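Local coordinates for pyridoxamine 5-phosphate-dependent dehydrase (Escherichia coli, PDB 3B8X), which removes the C3'-hydroxyl group from GDP-4-keto-6-deoxy-D-mannose by a combined transamination-deoxygenation reaction on the way to L-colitose of the O-antigen, at residues F71-R76 with D204-H209; M65-F70 with Q98-R103; S49-M54 with I200-E205. The protein carries 1 engineered substitution. All blocks are in the same frame, centred on the assembly; numbering follows the deposited sequence.

Contact 1: residues F71-R76 with D204-H209; sequences FTKKPR and DEEIYH
The carboxylate of E206 is gripped from several directions by the loop at residues 71-76. Its OE2 accepts the backbone N-H of K73 through the syn lone pair, a short and nearly straight bond (N to OE2 2.7 Å, 173° at the hydrogen). Its OE1 meets R76 NH1 at 3.3 Å, tip to tip and near the plane of the guanidinium, as one arm of a salt bridge. A water links the same OE1 to the backbone N of K74. The other arm joins R76 NH2 to D204 OD2 at 3.2 Å, with the oxygen met from above the carboxylate plane and the two flat groups turned 74° apart; the bond is bent as well. D204, E206 and R76 form a salt-bridge network at the start of helix 205-214, in the large PLP-binding domain of an aspartate aminotransferase-type fold. D204 is the N-cap: its OD1 accepts I207 N at 2.9 Å and, weakly, E206 N, while OD2 is left to face the arginine. E206 reaches the loop because CG stands anti to the backbone N (chi1 -172°) and the chain stays extended beyond it. T72 crosses the E206 side chain at about a right angle, its CG2 lying against OE1 and packing on I207 CD1 at 3.8 Å. T72 OG1 donates to K74 O, and K73 sends its NZ to V229 O.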
loop_
_atom_site.group_PDB
_atom_site.type_symbol
_atom_site.label_atom_id
_atom_site.label_comp_id
_atom_site.label_asym_id
_atom_site.label_seq_id
_atom_site.Cartn_x
_atom_site.Cartn_y
_atom_site.Cartn_z
ATOM N N PHE B 71 3.407 17.013 5.809
ATOM C CA PHE B 71 4.717 17.162 5.188
ATOM C C PHE B 71 4.905 18.438 4.426
ATOM O O PHE B 71 5.964 18.677 3.859
ATOM C CB PHE B 71 5.088 15.917 4.332
ATOM C CG PHE B 71 5.003 14.618 5.094
ATOM C CD1 PHE B 71 4.314 13.538 4.589
ATOM C CD2 PHE B 71 5.572 14.490 6.349
ATOM C CE1 PHE B 71 4.228 12.370 5.327
ATOM C CE2 PHE B 71 5.452 13.340 7.105
ATOM C CZ PHE B 71 4.782 12.273 6.594
ATOM N N THR B 72 3.911 19.313 4.450
ATOM C CA THR B 72 4.136 20.537 3.702
ATOM C C THR B 72 5.108 21.378 4.541
ATOM O O THR B 72 5.193 21.203 5.757
ATOM C CB THR B 72 2.825 21.247 3.521
ATOM O OG1 THR B 72 2.079 21.092 4.737
ATOM C CG2 THR B 72 2.056 20.593 2.341
ATOM N N LYS B 73 5.873 22.248 3.886
ATOM C CA LYS B 73 6.861 23.128 4.545
ATOM C C LYS B 73 6.321 23.849 5.795
ATOM O O LYS B 73 6.957 23.832 6.857
ATOM C CB LYS B 73 7.472 24.080 3.529
ATOM C CG LYS B 73 8.184 23.381 2.361
ATOM C CD LYS B 73 9.360 22.564 2.889
ATOM C CE LYS B 73 9.958 21.634 1.845
ATOM N NZ LYS B 73 11.232 21.049 2.367
ATOM N N LYS B 74 5.112 24.413 5.683
ATOM C CA LYS B 74 4.323 24.894 6.810
ATOM C C LYS B 74 3.337 23.703 6.929
ATOM O O LYS B 74 2.488 23.543 6.050
ATOM C CB LYS B 74 3.545 26.154 6.395
ATOM C CG LYS B 74 2.711 26.764 7.498
ATOM C CD LYS B 74 2.354 28.208 7.168
ATOM C CE LYS B 74 2.058 29.024 8.428
ATOM N NZ LYS B 74 3.172 29.016 9.429
ATOM N N PRO B 75 3.474 22.825 7.920
ATOM C CA PRO B 75 2.588 21.652 8.001
ATOM C C PRO B 75 1.133 22.025 8.076
ATOM O O PRO B 75 0.721 22.776 8.945
ATOM C CB PRO B 75 2.969 21.014 9.327
ATOM C CG PRO B 75 4.396 21.431 9.537
ATOM C CD PRO B 75 4.487 22.829 8.991
ATOM N N ARG B 76 0.328 21.469 7.192
ATOM C CA ARG B 76 -1.082 21.807 7.205
ATOM C C ARG B 76 -1.941 21.110 8.244
ATOM O O ARG B 76 -3.053 21.565 8.496
ATOM C CB ARG B 76 -1.663 21.713 5.819
ATOM C CG ARG B 76 -1.344 22.924 4.967
ATOM C CD ARG B 76 -0.759 22.529 3.640
ATOM N NE ARG B 76 -1.413 23.291 2.580
ATOM C CZ ARG B 76 -0.869 23.618 1.409
ATOM N NH1 ARG B 76 0.368 23.238 1.078
ATOM N NH2 ARG B 76 -1.588 24.324 0.547
ATOM N N ASP B 204 -2.349 21.891 -6.356
ATOM C CA ASP B 204 -1.198 22.311 -5.590
ATOM C C ASP B 204 0.109 21.620 -5.976
ATOM O O ASP B 204 0.283 20.417 -5.769
ATOM C CB ASP B 204 -1.498 22.115 -4.104
ATOM C CG ASP B 204 -0.524 22.866 -3.214
ATOM O OD1 ASP B 204 0.683 22.491 -3.160
ATOM O OD2 ASP B 204 -0.953 23.869 -2.599
ATOM N N GLU B 205 1.044 22.402 -6.500
ATOM C CA GLU B 205 2.344 21.880 -6.897
ATOM C C GLU B 205 3.162 21.308 -5.751
ATOM O O GLU B 205 3.890 20.343 -5.984
ATOM C CB GLU B 205 3.155 22.921 -7.666
ATOM C CG GLU B 205 4.538 22.422 -8.092
ATOM C CD GLU B 205 5.264 23.430 -8.992
ATOM O OE1 GLU B 205 5.094 24.638 -8.729
ATOM O OE2 GLU B 205 5.986 23.003 -9.925
ATOM N N GLU B 206 3.067 21.882 -4.539
ATOM C CA GLU B 206 3.810 21.340 -3.372
ATOM C C GLU B 206 3.265 19.976 -2.948
ATOM O O GLU B 206 4.023 19.022 -2.701
ATOM C CB GLU B 206 3.818 22.246 -2.130
ATOM C CG GLU B 206 4.772 21.717 -1.024
ATOM C CD GLU B 206 4.620 22.451 0.305
ATOM O OE1 GLU B 206 3.598 23.148 0.436
ATOM O OE2 GLU B 206 5.456 22.280 1.231
ATOM N N ILE B 207 1.942 19.918 -2.842
ATOM C CA ILE B 207 1.267 18.679 -2.503
ATOM C C ILE B 207 1.620 17.620 -3.550
ATOM O O ILE B 207 1.912 16.484 -3.203
ATOM C CB ILE B 207 -0.242 18.894 -2.465
ATOM C CG1 ILE B 207 -0.601 19.773 -1.274
ATOM C CG2 ILE B 207 -0.958 17.587 -2.294
ATOM C CD1 ILE B 207 -0.575 19.062 0.056
ATOM N N TYR B 208 1.528 17.982 -4.828
ATOM C CA TYR B 208 1.896 17.121 -5.961
ATOM C C TYR B 208 3.300 16.536 -5.761
ATOM O O TYR B 208 3.521 15.333 -5.756
ATOM C CB TYR B 208 1.927 17.976 -7.221
ATOM C CG TYR B 208 2.333 17.195 -8.443
ATOM C CD1 TYR B 208 1.809 15.922 -8.670
ATOM C CD2 TYR B 208 3.235 17.702 -9.378
ATOM C CE1 TYR B 208 2.152 15.154 -9.784
ATOM C CE2 TYR B 208 3.614 16.922 -10.498
ATOM C CZ TYR B 208 3.046 15.673 -10.708
ATOM O OH TYR B 208 3.348 14.914 -11.814
ATOM N N HIS B 209 4.282 17.391 -5.540
ATOM C CA HIS B 209 5.615 16.876 -5.289
ATOM C C HIS B 209 5.677 16.023 -4.021
ATOM O O HIS B 209 6.335 14.980 -4.018
ATOM C CB HIS B 209 6.621 18.050 -5.262
ATOM C CG HIS B 209 6.803 18.678 -6.610
ATOM N ND1 HIS B 209 7.510 19.850 -6.818
ATOM C CD2 HIS B 209 6.348 18.289 -7.825
ATOM C CE1 HIS B 209 7.495 20.137 -8.109
ATOM N NE2 HIS B 209 6.788 19.213 -8.739
HETATM O O HOH W 1 3.833 24.824 2.824
#

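Contact 2: residues M65-F70 with Q98-R103; sequences MIAALF and QQYGLR
A Schellman motif closes helix 91-99, with G101 as its C-prime residue at positive phi, and the residues flanking that glycine, Y100 and L102, pack against the last turn of helix 58-68 and the residues just after it. The main bump is Y100. Its ring lies across A67, whose CA sits over one face, 4.0 Å from the ring centroid and 23° off the normal, a CH-pi contact toward the rim; A67 CB also touches the ring, 3.4 Å from Y100 CZ. Three residues on from A67, F70 fits between Y100 and L102. The edge of Y100, led by CD2, points at the centre of one F70 face; the ring centroids are 5.1 Å apart and the planes 52° apart, an edge-to-face pair well short of perpendicular. The tip of F70 settles against the root of the tyrosine, CZ lying 3.4 Å from Y100 CB, and L102 CD2 closes on the same CZ at 3.8 Å. Deeper in, I66 wedges its CG2 branch between Y100 CB and L102 CD1, 3.9 and 4.0 Å away, the isoleucine also touching L159 of the central sheet. The tyrosine hydroxyl is hydrogen-bonded to the hydroxyl of Y249, and on its way there Y100 OH passes 3.1 Å from A67 CB.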
loop_
_atom_site.group_PDB
_atom_site.type_symbol
_atom_site.label_atom_id
_atom_site.label_comp_id
_atom_site.label_asym_id
_atom_site.label_seq_id
_atom_site.Cartn_x
_atom_site.Cartn_y
_atom_site.Cartn_z
ATOM N N MET B 65 -3.222 11.123 0.786
ATOM C CA MET B 65 -3.896 12.427 0.880
ATOM C C MET B 65 -3.694 13.001 2.273
ATOM O O MET B 65 -3.268 14.149 2.427
ATOM C CB MET B 65 -5.378 12.325 0.531
ATOM C CG MET B 65 -6.043 13.615 0.688
ATOM S SD MET B 65 -7.732 13.547 0.034
ATOM C CE MET B 65 -8.581 12.316 1.074
ATOM N N ILE B 66 -3.983 12.200 3.299
ATOM C CA ILE B 66 -3.794 12.633 4.704
ATOM C C ILE B 66 -2.318 12.860 5.069
ATOM O O ILE B 66 -1.919 13.842 5.688
ATOM C CB ILE B 66 -4.407 11.574 5.683
ATOM C CG1 ILE B 66 -5.879 11.394 5.356
ATOM C CG2 ILE B 66 -4.214 11.989 7.128
ATOM C CD1 ILE B 66 -6.634 12.733 5.303
ATOM N N ALA B 67 -1.483 11.901 4.733
ATOM C CA ALA B 67 -0.076 12.025 5.068
ATOM C C ALA B 67 0.576 13.282 4.513
ATOM O O ALA B 67 1.372 13.964 5.173
ATOM C CB ALA B 67 0.636 10.820 4.560
ATOM N N ALA B 68 0.328 13.556 3.245
ATOM C CA ALA B 68 0.957 14.724 2.659
ATOM C C ALA B 68 0.763 16.009 3.457
ATOM O O ALA B 68 1.633 16.851 3.451
ATOM C CB ALA B 68 0.467 14.910 1.255
ATOM N N LEU B 69 -0.394 16.172 4.095
ATOM C CA LEU B 69 -0.691 17.374 4.847
ATOM C C LEU B 69 0.207 17.593 6.058
ATOM O O LEU B 69 0.266 18.679 6.617
ATOM C CB LEU B 69 -2.155 17.398 5.273
ATOM C CG LEU B 69 -3.130 17.381 4.099
ATOM C CD1 LEU B 69 -4.574 17.075 4.523
ATOM C CD2 LEU B 69 -3.019 18.661 3.306
ATOM N N PHE B 70 0.945 16.561 6.430
ATOM C CA PHE B 70 1.830 16.652 7.575
ATOM C C PHE B 70 3.208 17.073 7.117
ATOM O O PHE B 70 4.071 17.407 7.923
ATOM C CB PHE B 70 1.908 15.296 8.289
ATOM C CG PHE B 70 0.674 14.951 9.074
ATOM C CD1 PHE B 70 -0.523 14.658 8.418
ATOM C CD2 PHE B 70 0.711 14.911 10.478
ATOM C CE1 PHE B 70 -1.673 14.407 9.137
ATOM C CE2 PHE B 70 -0.441 14.695 11.217
ATOM C CZ PHE B 70 -1.633 14.385 10.554
ATOM N N GLN B 98 -6.877 8.010 11.792
ATOM C CA GLN B 98 -6.372 7.513 13.069
ATOM C C GLN B 98 -4.898 7.228 12.940
ATOM O O GLN B 98 -4.181 7.290 13.918
ATOM C CB GLN B 98 -7.026 6.174 13.368
ATOM C CG GLN B 98 -6.593 5.515 14.685
ATOM C CD GLN B 98 -5.380 4.592 14.543
ATOM O OE1 GLN B 98 -5.001 4.167 13.449
ATOM N NE2 GLN B 98 -4.713 4.347 15.671
ATOM N N GLN B 99 -4.476 6.819 11.751
ATOM C CA GLN B 99 -3.089 6.489 11.500
ATOM C C GLN B 99 -2.199 7.705 11.602
ATOM O O GLN B 99 -1.039 7.576 11.941
ATOM C CB GLN B 99 -2.949 5.729 10.197
ATOM C CG GLN B 99 -3.591 4.330 10.386
ATOM C CD GLN B 99 -4.023 3.646 9.073
ATOM O OE1 GLN B 99 -4.055 4.275 8.009
ATOM N NE2 GLN B 99 -4.263 2.324 9.139
ATOM N N TYR B 100 -2.757 8.890 11.384
ATOM C CA TYR B 100 -1.994 10.131 11.531
ATOM C C TYR B 100 -2.316 10.899 12.796
ATOM O O TYR B 100 -1.972 12.068 12.914
ATOM C CB TYR B 100 -2.077 11.009 10.295
ATOM C CG TYR B 100 -1.162 10.423 9.238
ATOM C CD1 TYR B 100 -1.517 9.253 8.550
ATOM C CD2 TYR B 100 0.118 10.950 9.044
ATOM C CE1 TYR B 100 -0.626 8.645 7.664
ATOM C CE2 TYR B 100 1.009 10.331 8.205
ATOM C CZ TYR B 100 0.643 9.186 7.525
ATOM O OH TYR B 100 1.543 8.677 6.620
ATOM N N GLY B 101 -2.967 10.200 13.726
ATOM C CA GLY B 101 -3.330 10.737 15.041
ATOM C C GLY B 101 -4.209 11.984 15.051
ATOM O O GLY B 101 -4.058 12.840 15.913
ATOM N N LEU B 102 -5.149 12.076 14.123
ATOM C CA LEU B 102 -6.047 13.215 14.096
ATOM C C LEU B 102 -7.265 13.041 15.029
ATOM O O LEU B 102 -7.617 11.933 15.433
ATOM C CB LEU B 102 -6.493 13.512 12.671
ATOM C CG LEU B 102 -5.385 13.917 11.705
ATOM C CD1 LEU B 102 -5.988 13.780 10.257
ATOM C CD2 LEU B 102 -4.975 15.343 11.995
ATOM N N ARG B 103 -7.899 14.142 15.406
ATOM C CA ARG B 103 -9.092 14.037 16.244
ATOM C C ARG B 103 -10.229 14.005 15.226
ATOM O O ARG B 103 -10.416 14.976 14.512
ATOM C CB ARG B 103 -9.216 15.296 17.121
ATOM C CG ARG B 103 -10.473 15.373 17.989
ATOM C CD ARG B 103 -10.709 14.066 18.741
ATOM N NE ARG B 103 -11.697 14.164 19.817
ATOM C CZ ARG B 103 -11.647 15.057 20.796
ATOM N NH1 ARG B 103 -10.669 15.955 20.825
ATOM N NH2 ARG B 103 -12.578 15.054 21.741
#

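Contact 3: residues S49-M54 with I200-E205; sequences SKYAVM and IVTDDE. With NA (sodium ion), chain N.
Strand 51-54, at the margin of the mixed central sheet, runs antiparallel to strand 200-202, their N-to-C directions 164° apart. Y51 with T202 and V53 with I200 are hydrogen-bonded pairs; A52 with V201 between them is non-hydrogen-bonded. At the start of the strand K50 and Y51 both face T202, a classic beta bulge. Y51 N donates to T202 O at 2.8 Å, nearly along the carbonyl axis, whereas K50 N turns to D203 OD1 at 2.6 Å. S49 holds OG in the crowded position between N and carbonyl carbon (chi1 57°), which brings it to Y51 O at 3.1 Å and against V201 CB; that carbonyl thus takes both S49 OG and T202 N. Y51, with CG anti to its carbonyl carbon (chi1 -55°), swings its ring past the strand end: D203 O lies 3.4 Å from CE1 at the ring edge, and OH rests against E205 CB at 3.3 Å. Helix 205-214 covers V53, I200 and T202; helix 34-47 covers A52 and V201. T202 OG1 accepts D204 N in an ST turn and is also hydrogen-bonded to L180 O. D203, with CG anti to its carbonyl carbon, divides its carboxylate: OD2 binds sodium at 2.7 Å, beside four waters and T177 O. The cation and the K50 N-H together would be expected to favour the ionised carboxylate and to fix its rotation.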
loop_
_atom_site.group_PDB
_atom_site.type_symbol
_atom_site.label_atom_id
_atom_site.label_comp_id
_atom_site.label_asym_id
_atom_site.label_seq_id
_atom_site.Cartn_x
_atom_site.Cartn_y
_atom_site.Cartn_z
ATOM N N SER B 49 -8.001 18.767 -13.124
ATOM C CA SER B 49 -7.079 19.136 -12.030
ATOM C C SER B 49 -5.706 19.461 -12.647
ATOM O O SER B 49 -5.394 19.039 -13.758
ATOM C CB SER B 49 -6.946 18.000 -11.003
ATOM O OG SER B 49 -6.517 16.835 -11.674
ATOM N N LYS B 50 -4.846 20.188 -11.951
ATOM C CA LYS B 50 -3.569 20.420 -12.602
ATOM C C LYS B 50 -2.756 19.153 -12.562
ATOM O O LYS B 50 -1.978 18.884 -13.470
ATOM C CB LYS B 50 -2.750 21.524 -11.941
ATOM C CG LYS B 50 -3.566 22.781 -11.636
ATOM C CD LYS B 50 -2.783 23.809 -10.824
ATOM C CE LYS B 50 -2.311 24.976 -11.687
ATOM N NZ LYS B 50 -0.863 24.868 -12.071
ATOM N N TYR B 51 -2.903 18.388 -11.487
ATOM C CA TYR B 51 -2.064 17.227 -11.334
ATOM C C TYR B 51 -2.825 15.990 -10.962
ATOM O O TYR B 51 -3.876 16.065 -10.331
ATOM C CB TYR B 51 -1.127 17.489 -10.168
ATOM C CG TYR B 51 -0.334 18.731 -10.306
ATOM C CD1 TYR B 51 -0.625 19.845 -9.541
ATOM C CD2 TYR B 51 0.760 18.767 -11.156
ATOM C CE1 TYR B 51 0.125 20.992 -9.665
ATOM C CE2 TYR B 51 1.537 19.887 -11.253
ATOM C CZ TYR B 51 1.204 20.993 -10.508
ATOM O OH TYR B 51 1.982 22.106 -10.619
ATOM N N ALA B 52 -2.201 14.853 -11.240
ATOM C CA ALA B 52 -2.750 13.551 -10.867
ATOM C C ALA B 52 -1.592 12.623 -10.474
ATOM O O ALA B 52 -0.518 12.661 -11.107
ATOM C CB ALA B 52 -3.539 12.950 -12.032
ATOM N N VAL B 53 -1.779 11.865 -9.390
ATOM C CA VAL B 53 -0.772 10.891 -8.928
ATOM C C VAL B 53 -1.466 9.557 -8.749
ATOM O O VAL B 53 -2.251 9.413 -7.830
ATOM C CB VAL B 53 -0.098 11.198 -7.590
ATOM C CG1 VAL B 53 0.883 10.078 -7.263
ATOM C CG2 VAL B 53 0.676 12.542 -7.602
ATOM N N MET B 54 -1.136 8.588 -9.595
ATOM C CA MET B 54 -1.700 7.238 -9.506
ATOM C C MET B 54 -1.020 6.384 -8.445
ATOM O O MET B 54 0.191 6.436 -8.298
ATOM C CB MET B 54 -1.531 6.506 -10.805
ATOM C CG MET B 54 -2.374 5.194 -10.847
ATOM S SD MET B 54 -2.023 4.266 -12.376
ATOM C CE MET B 54 -3.365 3.056 -12.471
ATOM N N ILE B 200 -4.748 10.411 -6.766
ATOM C CA ILE B 200 -4.962 11.616 -5.965
ATOM C C ILE B 200 -4.778 12.728 -6.970
ATOM O O ILE B 200 -3.812 12.726 -7.717
ATOM C CB ILE B 200 -3.905 11.842 -4.841
ATOM C CG1 ILE B 200 -3.796 10.580 -3.966
ATOM C CG2 ILE B 200 -4.356 13.035 -3.957
ATOM C CD1 ILE B 200 -2.505 9.761 -4.241
ATOM N N VAL B 201 -5.692 13.690 -6.961
ATOM C CA VAL B 201 -5.595 14.830 -7.849
ATOM C C VAL B 201 -5.507 16.086 -6.952
ATOM O O VAL B 201 -6.009 16.100 -5.825
ATOM C CB VAL B 201 -6.814 14.932 -8.831
ATOM C CG1 VAL B 201 -7.053 13.603 -9.531
ATOM C CG2 VAL B 201 -8.060 15.380 -8.094
ATOM N N THR B 202 -4.832 17.107 -7.474
ATOM C CA THR B 202 -4.655 18.379 -6.787
ATOM C C THR B 202 -4.220 19.431 -7.796
ATOM O O THR B 202 -3.915 19.129 -8.976
ATOM C CB THR B 202 -3.700 18.270 -5.569
ATOM O OG1 THR B 202 -3.572 19.530 -4.901
ATOM C CG2 THR B 202 -2.328 17.760 -6.004
ATOM N N ASP B 203 -4.295 20.687 -7.357
ATOM C CA ASP B 203 -3.888 21.800 -8.207
ATOM C C ASP B 203 -2.637 22.370 -7.561
ATOM O O ASP B 203 -1.956 23.199 -8.138
ATOM C CB ASP B 203 -4.979 22.857 -8.279
ATOM C CG ASP B 203 -6.105 22.456 -9.174
ATOM O OD1 ASP B 203 -5.934 21.612 -10.104
ATOM O OD2 ASP B 203 -7.182 23.030 -8.935
ATOM N N ASP B 204 -2.349 21.891 -6.356
ATOM C CA ASP B 204 -1.198 22.311 -5.590
ATOM C C ASP B 204 0.109 21.620 -5.976
ATOM O O ASP B 204 0.283 20.417 -5.769
ATOM C CB ASP B 204 -1.498 22.115 -4.104
ATOM C CG ASP B 204 -0.524 22.866 -3.214
ATOM O OD1 ASP B 204 0.683 22.491 -3.160
ATOM O OD2 ASP B 204 -0.953 23.869 -2.599
ATOM N N GLU B 205 1.044 22.402 -6.500
ATOM C CA GLU B 205 2.344 21.880 -6.897
ATOM C C GLU B 205 3.162 21.308 -5.751
ATOM O O GLU B 205 3.890 20.343 -5.984
ATOM C CB GLU B 205 3.155 22.921 -7.666
ATOM C CG GLU B 205 4.538 22.422 -8.092
ATOM C CD GLU B 205 5.264 23.430 -8.992
ATOM O OE1 GLU B 205 5.094 24.638 -8.729
ATOM O OE2 GLU B 205 5.986 23.003 -9.925
HETATM NA NA NA N . -9.440 21.993 -7.990
HETATM O O HOH W 2 -8.739 22.321 -5.596
HETATM O O HOH W 3 -10.388 24.234 -7.346
HETATM O O HOH W 4 -8.127 19.611 -8.074
HETATM O O HOH W 5 -9.951 21.966 -10.566
#

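Overall arrangement
From the N terminus, the chain enters strand 51-55, passes into helix 58-68 and leaves it through the loop at 71-76. Contact 2 closes the shortest loop, bringing the end of helix 58-68 against the end of helix 91-99, and lies wholly within the much longer span closed by contact 3, which joins the outermost strand to 198-202. Contact 1 crosses contact 2: it starts between that contact's two segments and ends on helix 205-214, on the same stretch where contact 3 ends, sharing D204 and E205 with it. I207 meets L69, and Y208 stacks on Y51, so helix 205-214 ties the sheet margin to the 58-76 region.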